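Local coordinates for protein SusD homolog (Bacteroides thetaiotaomicron VPI-5482, PDB 3IV0) that probably binds glycans at the outer membrane as a SusD-family lipoprotein, although its own ligand is not known, at residues E239-I250 against N393-A401; A375-D385 against T406-I415. All coordinates share one frame; numbering follows the deposited sequence.

Contact 1: E239-I250 against N393-A401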
loop_
_atom_site.group_PDB
_atom_site.type_symbol
_atom_site.label_atom_id
_atom_site.label_comp_id
_atom_site.label_asym_id
_atom_site.label_seq_id
_atom_site.Cartn_x
_atom_site.Cartn_y
_atom_site.Cartn_z
ATOM N N GLU A 239 5.412 -18.796 5.236
ATOM C CA GLU A 239 6.672 -19.501 5.086
ATOM C C GLU A 239 6.499 -20.958 4.684
ATOM O O GLU A 239 7.490 -21.688 4.572
ATOM C CB GLU A 239 7.485 -19.370 6.364
ATOM C CG GLU A 239 8.034 -17.957 6.541
ATOM C CD GLU A 239 8.871 -17.540 5.349
ATOM O OE1 GLU A 239 10.079 -17.864 5.311
ATOM O OE2 GLU A 239 8.313 -16.934 4.417
ATOM N N ARG A 240 5.278 -21.374 4.419
ATOM C CA ARG A 240 4.999 -22.678 3.786
ATOM C C ARG A 240 4.885 -22.573 2.253
ATOM O O ARG A 240 4.478 -23.519 1.556
ATOM C CB ARG A 240 3.708 -23.272 4.365
ATOM C CG ARG A 240 3.820 -23.575 5.846
ATOM C CD ARG A 240 2.564 -24.169 6.458
ATOM N NE ARG A 240 2.801 -24.289 7.889
ATOM C CZ ARG A 240 2.166 -23.622 8.845
ATOM N NH1 ARG A 240 1.127 -22.818 8.598
ATOM N NH2 ARG A 240 2.543 -23.828 10.094
ATOM N N ASN A 241 5.284 -21.443 1.701
ATOM C CA ASN A 241 5.151 -21.218 0.259
ATOM C C ASN A 241 6.094 -22.069 -0.614
ATOM O O ASN A 241 5.970 -22.069 -1.837
ATOM C CB ASN A 241 5.352 -19.728 -0.056
ATOM C CG ASN A 241 6.789 -19.291 0.024
ATOM O OD1 ASN A 241 7.550 -19.527 -0.933
ATOM N ND2 ASN A 241 7.191 -18.609 1.098
ATOM N N ASN A 242 7.051 -22.741 0.014
ATOM C CA ASN A 242 7.923 -23.738 -0.642
ATOM C C ASN A 242 8.663 -23.194 -1.844
ATOM O O ASN A 242 8.765 -23.880 -2.877
ATOM C CB ASN A 242 7.188 -25.019 -1.035
ATOM C CG ASN A 242 8.156 -26.211 -1.184
ATOM O OD1 ASN A 242 9.246 -26.216 -0.600
ATOM N ND2 ASN A 242 7.763 -27.205 -1.966
ATOM N N GLY A 243 9.206 -21.996 -1.698
ATOM C CA GLY A 243 10.057 -21.407 -2.719
ATOM C C GLY A 243 9.350 -20.579 -3.777
ATOM O O GLY A 243 10.013 -20.040 -4.672
ATOM N N ALA A 244 8.027 -20.443 -3.694
ATOM C CA ALA A 244 7.288 -19.573 -4.597
ATOM C C ALA A 244 7.748 -18.125 -4.475
ATOM O O ALA A 244 7.794 -17.398 -5.480
ATOM C CB ALA A 244 5.823 -19.664 -4.333
ATOM N N TYR A 245 8.054 -17.718 -3.246
ATOM C CA TYR A 245 8.478 -16.368 -2.976
ATOM C C TYR A 245 9.945 -16.344 -2.597
ATOM O O TYR A 245 10.440 -17.219 -1.901
ATOM C CB TYR A 245 7.653 -15.749 -1.836
ATOM C CG TYR A 245 6.159 -15.884 -2.017
ATOM C CD1 TYR A 245 5.559 -15.706 -3.258
ATOM C CD2 TYR A 245 5.346 -16.184 -0.949
ATOM C CE1 TYR A 245 4.198 -15.864 -3.424
ATOM C CE2 TYR A 245 3.970 -16.337 -1.107
ATOM C CZ TYR A 245 3.406 -16.184 -2.352
ATOM O OH TYR A 245 2.035 -16.362 -2.464
ATOM N N SER A 246 10.637 -15.303 -3.019
ATOM C CA SER A 246 12.016 -15.117 -2.613
ATOM C C SER A 246 12.363 -13.640 -2.601
ATOM O O SER A 246 11.661 -12.813 -3.194
ATOM C CB SER A 246 12.958 -15.901 -3.503
ATOM O OG SER A 246 12.747 -15.543 -4.822
ATOM N N LEU A 247 13.432 -13.308 -1.906
ATOM C CA LEU A 247 14.000 -11.977 -1.958
ATOM C C LEU A 247 15.004 -11.876 -3.106
ATOM O O LEU A 247 16.004 -12.601 -3.102
ATOM C CB LEU A 247 14.695 -11.670 -0.643
ATOM C CG LEU A 247 13.817 -11.622 0.604
ATOM C CD1 LEU A 247 14.680 -11.244 1.825
ATOM C CD2 LEU A 247 12.683 -10.670 0.443
ATOM N N LEU A 248 14.778 -11.010 -4.072
ATOM C CA LEU A 248 15.740 -10.878 -5.172
ATOM C C LEU A 248 17.011 -10.179 -4.712
ATOM O O LEU A 248 17.041 -9.434 -3.722
ATOM C CB LEU A 248 15.131 -10.080 -6.317
ATOM C CG LEU A 248 14.258 -10.862 -7.315
ATOM C CD1 LEU A 248 12.967 -11.439 -6.708
ATOM C CD2 LEU A 248 13.932 -9.969 -8.551
ATOM N N ASP A 249 18.102 -10.435 -5.414
ATOM C CA ASP A 249 19.326 -9.698 -5.147
ATOM C C ASP A 249 19.066 -8.212 -5.232
ATOM O O ASP A 249 18.295 -7.751 -6.056
ATOM C CB ASP A 249 20.415 -10.088 -6.148
ATOM C CG ASP A 249 20.982 -11.465 -5.892
ATOM O OD1 ASP A 249 20.613 -12.091 -4.881
ATOM O OD2 ASP A 249 21.811 -11.925 -6.713
ATOM N N ILE A 250 19.710 -7.446 -4.364
ATOM C CA ILE A 250 19.510 -6.014 -4.349
ATOM C C ILE A 250 19.917 -5.338 -5.647
ATOM O O ILE A 250 19.342 -4.318 -6.023
ATOM C CB ILE A 250 20.191 -5.372 -3.115
ATOM C CG1 ILE A 250 19.653 -3.954 -2.859
ATOM C CG2 ILE A 250 21.725 -5.402 -3.256
ATOM C CD1 ILE A 250 18.197 -3.882 -2.298
ATOM N N ASN A 393 16.874 -10.144 9.648
ATOM C CA ASN A 393 18.180 -10.281 9.001
ATOM C C ASN A 393 18.140 -10.820 7.592
ATOM O O ASN A 393 19.065 -10.611 6.822
ATOM C CB ASN A 393 19.114 -11.077 9.907
ATOM C CG ASN A 393 19.596 -10.259 11.067
ATOM O OD1 ASN A 393 19.742 -9.048 10.954
ATOM N ND2 ASN A 393 19.874 -10.907 12.214
ATOM N N ARG A 394 17.060 -11.472 7.211
ATOM C CA ARG A 394 16.923 -11.817 5.801
ATOM C C ARG A 394 16.862 -10.575 4.931
ATOM O O ARG A 394 17.462 -10.528 3.859
ATOM C CB ARG A 394 15.713 -12.702 5.587
ATOM C CG ARG A 394 15.958 -14.124 6.125
ATOM C CD ARG A 394 14.748 -14.959 6.113
ATOM N NE ARG A 394 14.272 -15.205 4.767
ATOM C CZ ARG A 394 13.085 -15.757 4.524
ATOM N NH1 ARG A 394 12.331 -16.105 5.540
ATOM N NH2 ARG A 394 12.683 -15.956 3.287
ATOM N N VAL A 395 16.190 -9.551 5.430
ATOM C CA VAL A 395 16.099 -8.285 4.724
ATOM C C VAL A 395 17.412 -7.495 4.835
ATOM O O VAL A 395 17.889 -6.957 3.837
ATOM C CB VAL A 395 14.902 -7.478 5.222
ATOM C CG1 VAL A 395 14.839 -6.108 4.538
ATOM C CG2 VAL A 395 13.591 -8.295 4.982
ATOM N N ARG A 396 17.990 -7.483 6.035
ATOM C CA ARG A 396 19.279 -6.807 6.223
ATOM C C ARG A 396 20.336 -7.427 5.317
ATOM O O ARG A 396 21.103 -6.724 4.672
ATOM C CB ARG A 396 19.751 -6.928 7.664
ATOM C CG ARG A 396 18.870 -6.337 8.734
ATOM C CD ARG A 396 18.939 -4.846 8.766
ATOM N NE ARG A 396 20.259 -4.383 9.235
ATOM C CZ ARG A 396 20.574 -3.106 9.372
ATOM N NH1 ARG A 396 19.743 -2.138 9.021
ATOM N NH2 ARG A 396 21.785 -2.774 9.803
ATOM N N ASN A 397 20.401 -8.755 5.293
ATOM C CA ASN A 397 21.418 -9.434 4.497
ATOM C C ASN A 397 21.233 -9.162 3.004
ATOM O O ASN A 397 22.202 -8.967 2.281
ATOM C CB ASN A 397 21.455 -10.933 4.768
ATOM C CG ASN A 397 22.142 -11.308 6.088
ATOM O OD1 ASN A 397 21.720 -12.256 6.767
ATOM N ND2 ASN A 397 23.204 -10.610 6.433
ATOM N N ARG A 398 19.990 -9.107 2.527
ATOM C CA ARG A 398 19.771 -8.818 1.117
ATOM C C ARG A 398 20.294 -7.422 0.765
ATOM O O ARG A 398 20.822 -7.222 -0.332
ATOM C CB ARG A 398 18.273 -8.980 0.757
ATOM C CG ARG A 398 18.017 -8.881 -0.712
ATOM C CD ARG A 398 17.639 -7.517 -1.197
ATOM N NE ARG A 398 16.341 -7.089 -0.671
ATOM C CZ ARG A 398 15.163 -7.475 -1.142
ATOM N NH1 ARG A 398 15.068 -8.305 -2.158
ATOM N NH2 ARG A 398 14.066 -7.028 -0.571
ATOM N N ALA A 399 20.172 -6.482 1.692
ATOM C CA ALA A 399 20.679 -5.115 1.502
ATOM C C ALA A 399 22.172 -4.963 1.790
ATOM O O ALA A 399 22.693 -3.851 1.714
ATOM C CB ALA A 399 19.877 -4.180 2.378
ATOM N N HIS A 400 22.848 -6.041 2.178
ATOM C CA HIS A 400 24.244 -5.971 2.586
ATOM C C HIS A 400 24.405 -4.952 3.723
ATOM O O HIS A 400 25.378 -4.190 3.768
ATOM C CB HIS A 400 25.163 -5.691 1.377
ATOM C CG HIS A 400 24.944 -6.627 0.240
ATOM N ND1 HIS A 400 25.003 -7.995 0.385
ATOM C CD2 HIS A 400 24.654 -6.396 -1.060
ATOM C CE1 HIS A 400 24.764 -8.567 -0.784
ATOM N NE2 HIS A 400 24.551 -7.619 -1.675
ATOM N N ALA A 401 23.472 -4.966 4.669
ATOM C CA ALA A 401 23.575 -4.247 5.901
ATOM C C ALA A 401 23.931 -5.188 7.039
ATOM O O ALA A 401 23.774 -6.408 6.930
ATOM C CB ALA A 401 22.247 -3.509 6.189
HETATM O O HOH W 1 14.286 -15.286 0.290
HETATM O O HOH W 2 21.300 -8.928 -2.396
#
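The C-terminal end of helix 385-398, probably part of the TPR-like helical scaffold of SusD proteins, meets the loop that follows helix 224-238, with Glu239 and Arg394 paired at one end of the contact and Arg398 bonded to the carbonyl O of Leu248 further along the loop. The helix finishes in a Schellman motif, His400 taking positive phi. NH1 of Arg398 donates to that Leu248 O at 2.8 Å, nearly straight at 164°; the oxygen lies in the guanidinium plane and accepts the N-H on a lone pair in the carbonyl plane. With CG anti to the backbone N (chi1 -172°) and further bends at chi2 and chi3, the arginine chain bends across the loop so that NH1 meets this carbonyl, and its CG and CD also lie against the oxygen. Leu247 crosses it at about a right angle, CB 3.7 Å from Arg398 NH1, while Leu247 CD1 reaches back to the helix, 3.5 Å from the carbonyl O of Arg394. Ile250 also lies across the arginine, its CD1 3.8 Å from Arg398 CD, and its CG2 meets CD2 of the His400 ring. One water bridges Ile250 N and the carbonyl O of Arg398, so a helix-end carbonyl gains a partner from the loop. Arg394 NH1 forms a salt bridge with Glu239 OE1 at 2.9 Å; OE1 lies near the guanidinium plane, whereas NH1 approaches from above the carboxylate plane, the two planes standing 47° apart. Tyr367 OH bonds both Glu239 OE2 and Arg394 NH2, tying the pair to helix 367-381. Arg398 also forms salt bridges with Glu263 and Glu422; these carboxylates probably balance its buried charge, while the Leu248 carbonyl helps fix its guanidinium's rotation.

Contact 2: A375-D385 against T406-I415; sequences AEALAALGTND and TSGSELMDAI
Helices 375-381 and 408-415 run antiparallel, their axes 9.3 Å apart at closest approach and 162° between their directions. Ala379 sits at the middle of the interface, and its small CB lets the backbones come close: the CA atoms of Ala379 and Met412 are 6.0 Å apart. That CB touches Ile415 CD1 at 3.8 Å, Leu411 CD2 and Met412 CG. Ile415 has CG1 beside its backbone N (chi1 -65°), which carries CD1 over to Ala375, where it lies 3.5 Å from the carbonyl O, while the CG2 branch rests on Glu376 CB. Met412, a selenomethionine, bends at chi3 and brings CE 3.4 Å from the carbonyl O of Ala379. The two segments belong to helices 367-381 and 408-422, in the helical region matched by the SusD family; helix 385-398 comes between them in sequence and also packs on Leu411. Past Gly382, Asp385 opens that intervening helix and reaches across: its OD2 accepts from Gly408 N at 3.1 Å, from 47° above the carboxylate plane. Leu411 CD2 lies alongside the same carboxylate, 3.8 Å from Asp385 OD1, and Ser407 CB is near Asp385 OD2. An alanine at Asp385 would remove the carboxylate, which is likely to leave Gly408 N without this acceptor and Leu411 CD2 less closely covered. The carboxylate of Glu376 forms a salt bridge with Arg435.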
loop_
_atom_site.group_PDB
_atom_site.type_symbol
_atom_site.label_atom_id
_atom_site.label_comp_id
_atom_site.label_asym_id
_atom_site.label_seq_id
_atom_site.Cartn_x
_atom_site.Cartn_y
_atom_site.Cartn_z
ATOM N N ALA A 375 8.184 -10.292 11.673
ATOM C CA ALA A 375 9.145 -9.934 12.708
ATOM C C ALA A 375 8.545 -8.953 13.709
ATOM O O ALA A 375 8.767 -9.083 14.922
ATOM C CB ALA A 375 10.389 -9.336 12.087
ATOM N N GLU A 376 7.847 -7.922 13.240
ATOM C CA GLU A 376 7.266 -6.935 14.111
ATOM C C GLU A 376 6.335 -7.576 15.123
ATOM O O GLU A 376 6.364 -7.238 16.312
ATOM C CB GLU A 376 6.486 -5.933 13.255
ATOM C CG GLU A 376 5.708 -4.919 14.038
ATOM C CD GLU A 376 4.949 -3.948 13.172
ATOM O OE1 GLU A 376 5.321 -3.781 12.010
ATOM O OE2 GLU A 376 3.983 -3.339 13.698
ATOM N N ALA A 377 5.469 -8.478 14.683
ATOM C CA ALA A 377 4.499 -9.129 15.555
ATOM C C ALA A 377 5.209 -9.994 16.571
ATOM O O ALA A 377 4.855 -9.997 17.754
ATOM C CB ALA A 377 3.453 -9.956 14.745
ATOM N N LEU A 378 6.188 -10.751 16.132
ATOM C CA LEU A 378 6.965 -11.583 17.072
ATOM C C LEU A 378 7.626 -10.711 18.109
ATOM O O LEU A 378 7.582 -11.025 19.322
ATOM C CB LEU A 378 8.041 -12.358 16.349
ATOM C CG LEU A 378 7.568 -13.596 15.634
ATOM C CD1 LEU A 378 8.708 -14.117 14.763
ATOM C CD2 LEU A 378 7.115 -14.652 16.660
ATOM N N ALA A 379 8.274 -9.627 17.680
ATOM C CA ALA A 379 8.955 -8.774 18.614
ATOM C C ALA A 379 7.985 -8.149 19.613
ATOM O O ALA A 379 8.280 -8.024 20.809
ATOM C CB ALA A 379 9.768 -7.717 17.883
ATOM N N ALA A 380 6.769 -7.854 19.180
ATOM C CA ALA A 380 5.800 -7.184 20.055
ATOM C C ALA A 380 5.303 -8.171 21.081
ATOM O O ALA A 380 5.072 -7.790 22.238
ATOM C CB ALA A 380 4.614 -6.612 19.212
ATOM N N LEU A 381 5.202 -9.425 20.724
ATOM C CA LEU A 381 4.772 -10.454 21.653
ATOM C C LEU A 381 5.860 -10.816 22.645
ATOM O O LEU A 381 5.540 -11.210 23.765
ATOM C CB LEU A 381 4.323 -11.695 20.928
ATOM C CG LEU A 381 2.983 -11.520 20.185
ATOM C CD1 LEU A 381 2.786 -12.654 19.184
ATOM C CD2 LEU A 381 1.750 -11.405 21.142
ATOM N N GLY A 382 7.119 -10.722 22.221
ATOM C CA GLY A 382 8.279 -10.924 23.100
ATOM C C GLY A 382 8.553 -12.393 23.335
ATOM O O GLY A 382 9.350 -12.746 24.227
ATOM N N THR A 383 7.934 -13.244 22.539
ATOM C CA THR A 383 7.975 -14.676 22.728
ATOM C C THR A 383 9.126 -15.350 21.983
ATOM O O THR A 383 9.450 -16.487 22.269
ATOM C CB THR A 383 6.654 -15.306 22.266
ATOM O OG1 THR A 383 6.353 -14.852 20.949
ATOM C CG2 THR A 383 5.513 -14.914 23.179
ATOM N N ASN A 384 9.743 -14.672 21.015
ATOM C CA ASN A 384 10.782 -15.312 20.232
ATOM C C ASN A 384 11.591 -14.271 19.479
ATOM O O ASN A 384 11.505 -14.152 18.248
ATOM C CB ASN A 384 10.140 -16.297 19.248
ATOM C CG ASN A 384 11.120 -17.255 18.623
ATOM O OD1 ASN A 384 12.330 -17.085 18.718
ATOM N ND2 ASN A 384 10.581 -18.257 17.908
ATOM N N ASP A 385 12.409 -13.542 20.227
ATOM C CA ASP A 385 13.177 -12.424 19.664
ATOM C C ASP A 385 14.227 -12.948 18.737
ATOM O O ASP A 385 14.597 -12.291 17.760
ATOM C CB ASP A 385 13.838 -11.544 20.746
ATOM C CG ASP A 385 12.880 -10.522 21.383
ATOM O OD1 ASP A 385 11.728 -10.351 20.923
ATOM O OD2 ASP A 385 13.253 -9.866 22.383
ATOM N N THR A 406 19.591 -8.261 18.727
ATOM C CA THR A 406 19.084 -7.508 19.834
ATOM C C THR A 406 17.696 -7.983 20.190
ATOM O O THR A 406 17.253 -9.020 19.728
ATOM C CB THR A 406 19.193 -5.980 19.584
ATOM O OG1 THR A 406 18.985 -5.305 20.833
ATOM C CG2 THR A 406 18.248 -5.507 18.491
ATOM N N SER A 407 17.033 -7.269 21.072
ATOM C CA SER A 407 15.824 -7.733 21.669
ATOM C C SER A 407 14.993 -6.534 22.131
ATOM O O SER A 407 15.447 -5.390 22.096
ATOM C CB SER A 407 16.213 -8.623 22.868
ATOM O OG SER A 407 16.856 -7.851 23.905
ATOM N N GLY A 408 13.795 -6.816 22.576
ATOM C CA GLY A 408 13.012 -5.813 23.278
ATOM C C GLY A 408 12.812 -4.547 22.479
ATOM O O GLY A 408 12.600 -4.586 21.253
ATOM N N SER A 409 12.837 -3.422 23.161
ATOM C CA SER A 409 12.552 -2.161 22.504
ATOM C C SER A 409 13.521 -1.867 21.381
ATOM O O SER A 409 13.110 -1.329 20.339
ATOM C CB SER A 409 12.536 -1.041 23.531
ATOM O OG SER A 409 11.458 -1.280 24.408
ATOM N N GLU A 410 14.794 -2.200 21.534
ATOM C CA GLU A 410 15.751 -1.945 20.481
ATOM C C GLU A 410 15.392 -2.730 19.216
ATOM O O GLU A 410 15.536 -2.223 18.099
ATOM C CB GLU A 410 17.169 -2.297 20.944
ATOM C CG GLU A 410 18.238 -1.837 20.011
ATOM C CD GLU A 410 19.649 -1.938 20.576
ATOM O OE1 GLU A 410 19.954 -2.889 21.333
ATOM O OE2 GLU A 410 20.469 -1.051 20.243
ATOM N N LEU A 411 14.912 -3.950 19.395
ATOM C CA LEU A 411 14.519 -4.808 18.270
ATOM C C LEU A 411 13.254 -4.251 17.610
ATOM O O LEU A 411 13.172 -4.165 16.378
ATOM C CB LEU A 411 14.353 -6.266 18.714
ATOM C CG LEU A 411 13.874 -7.227 17.620
ATOM C CD1 LEU A 411 14.832 -7.170 16.419
ATOM C CD2 LEU A 411 13.713 -8.603 18.242
HETATM N N MSE A 412 12.273 -3.842 18.383
HETATM C CA MSE A 412 11.065 -3.262 17.820
HETATM C C MSE A 412 11.397 -2.017 17.010
HETATM O O MSE A 412 10.905 -1.848 15.865
HETATM C CB MSE A 412 10.100 -2.914 18.945
HETATM C CG MSE A 412 9.587 -4.132 19.684
HETATM SE SE MSE A 412 8.323 -3.771 21.040
HETATM C CE MSE A 412 8.879 -5.111 22.425
ATOM N N ASP A 413 12.268 -1.165 17.518
ATOM C CA ASP A 413 12.702 0.008 16.785
ATOM C C ASP A 413 13.413 -0.402 15.513
ATOM O O ASP A 413 13.202 0.179 14.447
ATOM C CB ASP A 413 13.649 0.907 17.613
ATOM C CG ASP A 413 12.947 1.747 18.647
ATOM O OD1 ASP A 413 11.713 1.719 18.742
ATOM O OD2 ASP A 413 13.687 2.436 19.392
ATOM N N ALA A 414 14.317 -1.374 15.585
ATOM C CA ALA A 414 15.064 -1.792 14.401
ATOM C C ALA A 414 14.127 -2.227 13.276
ATOM O O ALA A 414 14.391 -1.968 12.115
ATOM C CB ALA A 414 16.068 -2.943 14.743
ATOM N N ILE A 415 13.092 -2.962 13.627
ATOM C CA ILE A 415 12.167 -3.451 12.619
ATOM C C ILE A 415 11.364 -2.282 12.012
ATOM O O ILE A 415 11.198 -2.239 10.782
ATOM C CB ILE A 415 11.247 -4.519 13.211
ATOM C CG1 ILE A 415 12.042 -5.770 13.623
ATOM C CG2 ILE A 415 10.114 -4.877 12.213
ATOM C CD1 ILE A 415 11.303 -6.686 14.613
#

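Contact 1 lies on the end of helix 385-398, and contact 2 joins the helices before and after it, 367-381 and 408-422; their segments alternate along the chain. Their centres lie about 19 Å apart and their nearest atoms about 6 Å, so the two do not touch. Helix 385-398 joins them: Asp385 at its start belongs to contact 2, whereas Arg394 and Arg398 near its end belong to contact 1. Helix 367-381 serves both as well, through Tyr367 on the charged pair of contact 1 and through Ala379 in contact 2. A bound 1,2-ethanediol, probably from the crystallisation liquor, lies about 3 Å from the Arg394 side chain, and does not identify a glycan site.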